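PDB 2IA2: putative Transcriptional Regulator from Rhodococcus sp., which probably binds DNA as an IclR-family transcriptional regulator, through an N-terminal winged helix-turn-helix domain joined to a C-terminal domain that is likely to sense a small-molecule effector. Local coordinates for residues L24-C29 / S40-A45; G64-A67 / A72-L75. All coordinates share one frame; numbering follows the deposited sequence.

Contact 1. Residues L24-C29 / S40-A45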
loop_
_atom_site.group_PDB
_atom_site.type_symbol
_atom_site.label_atom_id
_atom_site.label_comp_id
_atom_site.label_asym_id
_atom_site.label_seq_id
_atom_site.Cartn_x
_atom_site.Cartn_y
_atom_site.Cartn_z
ATOM N N LEU A 24 2.070 14.364 -15.794
ATOM C CA LEU A 24 2.055 13.761 -14.468
ATOM C C LEU A 24 1.917 14.813 -13.374
ATOM O O LEU A 24 1.249 14.557 -12.364
ATOM C CB LEU A 24 3.312 12.861 -14.250
ATOM C CG LEU A 24 3.332 11.630 -15.196
ATOM C CD1 LEU A 24 4.679 10.916 -15.124
ATOM C CD2 LEU A 24 2.219 10.683 -14.839
ATOM N N ALA A 25 2.581 15.973 -13.546
ATOM C CA ALA A 25 2.514 17.053 -12.577
ATOM C C ALA A 25 1.106 17.576 -12.484
ATOM O O ALA A 25 0.668 17.975 -11.409
ATOM C CB ALA A 25 3.512 18.210 -12.917
ATOM N N VAL A 26 0.398 17.582 -13.602
ATOM C CA VAL A 26 -1.001 17.977 -13.618
ATOM C C VAL A 26 -1.866 16.979 -12.783
ATOM O O VAL A 26 -2.662 17.374 -11.941
ATOM C CB VAL A 26 -1.537 18.153 -15.081
ATOM C CG1 VAL A 26 -3.047 18.286 -15.104
ATOM C CG2 VAL A 26 -0.849 19.363 -15.830
ATOM N N ILE A 27 -1.655 15.683 -12.947
ATOM C CA ILE A 27 -2.423 14.700 -12.166
ATOM C C ILE A 27 -2.080 14.915 -10.695
ATOM O O ILE A 27 -2.991 14.925 -9.859
ATOM C CB ILE A 27 -2.038 13.218 -12.536
ATOM C CG1 ILE A 27 -2.526 12.880 -13.944
ATOM C CG2 ILE A 27 -2.588 12.218 -11.499
ATOM C CD1 ILE A 27 -2.041 11.525 -14.464
ATOM N N ARG A 28 -0.787 15.126 -10.381
ATOM C CA ARG A 28 -0.352 15.267 -8.970
ATOM C C ARG A 28 -0.851 16.562 -8.286
ATOM O O ARG A 28 -0.808 16.669 -7.047
ATOM C CB ARG A 28 1.206 15.285 -8.849
ATOM C CG ARG A 28 1.919 14.030 -9.276
ATOM C CD ARG A 28 2.081 13.013 -8.229
ATOM N NE ARG A 28 2.615 13.492 -6.939
ATOM C CZ ARG A 28 3.863 13.286 -6.515
ATOM N NH1 ARG A 28 4.736 12.668 -7.290
ATOM N NH2 ARG A 28 4.233 13.698 -5.306
ATOM N N CYS A 29 -1.273 17.548 -9.058
ATOM C CA CYS A 29 -1.670 18.824 -8.447
ATOM C C CYS A 29 -3.048 18.779 -7.753
ATOM O O CYS A 29 -3.386 19.698 -7.028
ATOM C CB CYS A 29 -1.515 20.027 -9.429
ATOM S SG CYS A 29 -2.988 20.248 -10.455
ATOM N N SER A 40 -6.591 28.190 -14.801
ATOM C CA SER A 40 -5.557 29.097 -14.290
ATOM C C SER A 40 -4.910 28.508 -13.027
ATOM O O SER A 40 -3.688 28.641 -12.802
ATOM C CB SER A 40 -6.128 30.482 -13.961
ATOM O OG SER A 40 -6.585 31.109 -15.146
ATOM N N ASP A 41 -5.726 27.862 -12.203
ATOM C CA ASP A 41 -5.229 27.312 -10.958
ATOM C C ASP A 41 -4.347 26.082 -11.182
ATOM O O ASP A 41 -3.374 25.886 -10.472
ATOM C CB ASP A 41 -6.382 26.996 -9.999
ATOM C CG ASP A 41 -5.907 26.719 -8.552
ATOM O OD1 ASP A 41 -5.135 27.556 -7.969
ATOM O OD2 ASP A 41 -6.349 25.678 -7.977
ATOM N N VAL A 42 -4.673 25.269 -12.170
ATOM C CA VAL A 42 -3.800 24.163 -12.551
ATOM C C VAL A 42 -2.485 24.720 -13.119
ATOM O O VAL A 42 -1.417 24.169 -12.823
ATOM C CB VAL A 42 -4.459 23.253 -13.631
ATOM C CG1 VAL A 42 -3.449 22.352 -14.278
ATOM C CG2 VAL A 42 -5.585 22.448 -13.044
ATOM N N ALA A 43 -2.565 25.765 -13.966
ATOM C CA ALA A 43 -1.355 26.429 -14.511
ATOM C C ALA A 43 -0.464 26.894 -13.355
ATOM O O ALA A 43 0.750 26.595 -13.307
ATOM C CB ALA A 43 -1.737 27.643 -15.417
ATOM N N ARG A 44 -1.053 27.642 -12.435
ATOM C CA ARG A 44 -0.330 28.137 -11.258
ATOM C C ARG A 44 0.323 27.038 -10.437
ATOM O O ARG A 44 1.435 27.177 -9.986
ATOM C CB ARG A 44 -1.277 28.890 -10.346
ATOM C CG ARG A 44 -0.600 29.788 -9.278
ATOM C CD ARG A 44 -1.605 30.141 -8.176
ATOM N NE ARG A 44 -1.119 31.200 -7.276
ATOM C CZ ARG A 44 -1.848 31.752 -6.274
ATOM N NH1 ARG A 44 -3.104 31.344 -6.043
ATOM N NH2 ARG A 44 -1.334 32.717 -5.487
ATOM N N ALA A 45 -0.387 25.941 -10.224
ATOM C CA ALA A 45 0.102 24.848 -9.376
ATOM C C ALA A 45 1.259 24.045 -9.998
ATOM O O ALA A 45 2.015 23.377 -9.269
ATOM C CB ALA A 45 -1.041 23.915 -9.053
#

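Contact 2. Residues G64-A67 / A72-L75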
loop_
_atom_site.group_PDB
_atom_site.type_symbol
_atom_site.label_atom_id
_atom_site.label_comp_id
_atom_site.label_asym_id
_atom_site.label_seq_id
_atom_site.Cartn_x
_atom_site.Cartn_y
_atom_site.Cartn_z
ATOM N N GLY A 64 -9.474 9.990 -20.340
ATOM C CA GLY A 64 -10.391 9.474 -19.307
ATOM C C GLY A 64 -9.858 9.531 -17.885
ATOM O O GLY A 64 -10.510 9.024 -16.941
ATOM N N TYR A 65 -8.713 10.210 -17.724
ATOM C CA TYR A 65 -8.069 10.392 -16.427
ATOM C C TYR A 65 -8.582 11.643 -15.729
ATOM O O TYR A 65 -8.523 11.745 -14.480
ATOM C CB TYR A 65 -6.555 10.509 -16.591
ATOM C CG TYR A 65 -5.904 9.199 -16.962
ATOM C CD1 TYR A 65 -5.382 8.989 -18.219
ATOM C CD2 TYR A 65 -5.787 8.175 -16.037
ATOM C CE1 TYR A 65 -4.759 7.769 -18.569
ATOM C CE2 TYR A 65 -5.176 6.952 -16.379
ATOM C CZ TYR A 65 -4.671 6.757 -17.636
ATOM O OH TYR A 65 -4.096 5.535 -17.957
ATOM N N VAL A 66 -9.092 12.585 -16.517
ATOM C CA VAL A 66 -9.560 13.853 -15.951
ATOM C C VAL A 66 -10.945 14.035 -16.483
ATOM O O VAL A 66 -11.219 13.604 -17.587
ATOM C CB VAL A 66 -8.629 15.062 -16.332
ATOM C CG1 VAL A 66 -9.261 16.390 -16.049
ATOM C CG2 VAL A 66 -7.265 15.002 -15.578
ATOM N N ALA A 67 -11.821 14.644 -15.683
ATOM C CA ALA A 67 -13.130 15.072 -16.161
ATOM C C ALA A 67 -13.277 16.581 -15.974
ATOM O O ALA A 67 -12.538 17.208 -15.188
ATOM C CB ALA A 67 -14.234 14.324 -15.444
ATOM N N ALA A 72 -14.092 23.876 -14.186
ATOM C CA ALA A 72 -13.256 23.094 -13.297
ATOM C C ALA A 72 -12.876 21.747 -13.952
ATOM O O ALA A 72 -13.570 21.255 -14.844
ATOM C CB ALA A 72 -13.979 22.896 -11.912
ATOM N N PHE A 73 -11.757 21.184 -13.500
ATOM C CA PHE A 73 -11.260 19.862 -13.859
ATOM C C PHE A 73 -11.047 19.107 -12.564
ATOM O O PHE A 73 -10.798 19.724 -11.516
ATOM C CB PHE A 73 -9.894 20.009 -14.568
ATOM C CG PHE A 73 -9.941 20.840 -15.796
ATOM C CD1 PHE A 73 -9.850 22.241 -15.728
ATOM C CD2 PHE A 73 -10.091 20.244 -17.032
ATOM C CE1 PHE A 73 -9.902 23.040 -16.897
ATOM C CE2 PHE A 73 -10.155 21.023 -18.213
ATOM C CZ PHE A 73 -10.068 22.432 -18.146
ATOM N N TRP A 74 -11.166 17.783 -12.619
ATOM C CA TRP A 74 -10.875 16.920 -11.490
ATOM C C TRP A 74 -10.488 15.530 -11.995
ATOM O O TRP A 74 -10.646 15.231 -13.166
ATOM C CB TRP A 74 -12.094 16.826 -10.542
ATOM C CG TRP A 74 -13.321 16.333 -11.237
ATOM C CD1 TRP A 74 -13.746 15.025 -11.329
ATOM C CD2 TRP A 74 -14.286 17.117 -11.974
ATOM N NE1 TRP A 74 -14.905 14.954 -12.056
ATOM C CE2 TRP A 74 -15.267 16.209 -12.466
ATOM C CE3 TRP A 74 -14.415 18.493 -12.274
ATOM C CZ2 TRP A 74 -16.384 16.632 -13.237
ATOM C CZ3 TRP A 74 -15.518 18.913 -13.031
ATOM C CH2 TRP A 74 -16.492 17.982 -13.502
ATOM N N LEU A 75 -9.993 14.686 -11.105
ATOM C CA LEU A 75 -9.548 13.367 -11.527
ATOM C C LEU A 75 -10.682 12.364 -11.495
ATOM O O LEU A 75 -11.642 12.532 -10.772
ATOM C CB LEU A 75 -8.401 12.840 -10.656
ATOM C CG LEU A 75 -7.146 13.720 -10.710
ATOM C CD1 LEU A 75 -6.155 13.239 -9.654
ATOM C CD2 LEU A 75 -6.552 13.683 -12.126
#

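Contact 1. Residues L24-C29 / S40-A45
Val26 and Cys29 meet Val42 and Ala45 with no flat group among the four, so there is no ring face or edge to speak of: methyls, a methylene and a sulfur do all the touching. The two valines cross at about a right angle, CG1 of Val26 lying 4.2 Å from CG1 of Val42. Both use the branch that stands anti to the backbone N (chi1 168° in Val26, 165° in Val42), and in each that rotation aims CG1 at the other helix. One turn further along, Cys29 comes in from the C-terminal end of 24-29. Its CB sits 3.9 Å from CB of Ala45, the closest approach in the contact, while its SG turns toward the other valine branch, 4.3 Å from CG2 of Val42. That sulfur is held between the backbone N and the carbonyl carbon, at chi1 87°.

Helix 50-63 closes over the valines: Leu57 touches both, and Phe56 and Leu60 also pack on Val26. Arg37 also ties the two segments together, its guanidinium bonding to Cys29 O and forming a salt bridge with Asp41 while the side chain lies against Val42 and Ala45.

Only 156 Å² is buried here, and no hydrogen bond crosses between the segments. The chemistry is therefore apolar contact at ordinary van der Waals spacing, so helices 18-28 and 39-46 meet here through side-chain shape and not through directed bonds between the segments; Arg37 adds its polar bonds from outside this apolar core.

Contact 2. Residues G64-A67 / A72-L75
Ala67 and Trp74 form the antiparallel hydrogen-bonded pair of 64-67 with 72-75. Ala67 N donates to Trp74 O at 2.8 Å, and Trp74 N returns a bond to Ala67 O at 3.0 Å. The indole then reaches across to Ala67 on the neighbouring strand: its CG stands between backbone N and carbonyl carbon (chi1 57°), which sets one ring face against Ala67 O, the oxygen 3.6 Å above the ring plane and offset toward the rim, and brings NE1 to 3.5 Å from Ala67 CB. Replacing Trp74 with a serine would probably uncover the methyl and carbonyl of Ala67 and leave Arg36, now in a cation-pi contact with the indole, without its aromatic partner.

Val66 and Leu75, the neighbouring non-hydrogen-bonded pair, point to the other face, where Val66 CG2 meets Leu75 CD2 at 3.8 Å. The second valine branch, CG1, reaches Phe73 CB at 4.0 Å and approaches the phenyl ring at its edge.

Further out, Leu60 and Val61 of helix 50-63 pack on Val66, and Leu57 on Phe73. Gly64 ends that helix in a Schellman motif, its positive phi turning the chain into the strand. Phe73 bonds through its backbone to Arg37, adding strand 37-38 as the third strand. A two-stranded hairpin directly following the third helix, with a short strand alongside, is the wing of a winged helix-turn-helix domain.

How the contacts relate
Contact 1 and contact 2 belong to one compact domain, their centres about 12 Å apart, the centre of contact 1 about 30 Å and that of contact 2 about 34 Å from the centre of the chain. They meet directly where Leu75 CD1 packs 3.6 Å from Ile27 O. Helix 50-63, probably the DNA-recognition helix as in relatives, links them: Leu57 touches Val26, Val42 and Phe73, while Leu60 reaches Val26, Tyr65 and Val66. Arg37 serves both, its side chain at contact 1 and its backbone at contact 2. Both also face the dimer partner, with Arg28 of one subunit against Tyr65 OH of the second subunit, consistent with paired DNA-binding domains.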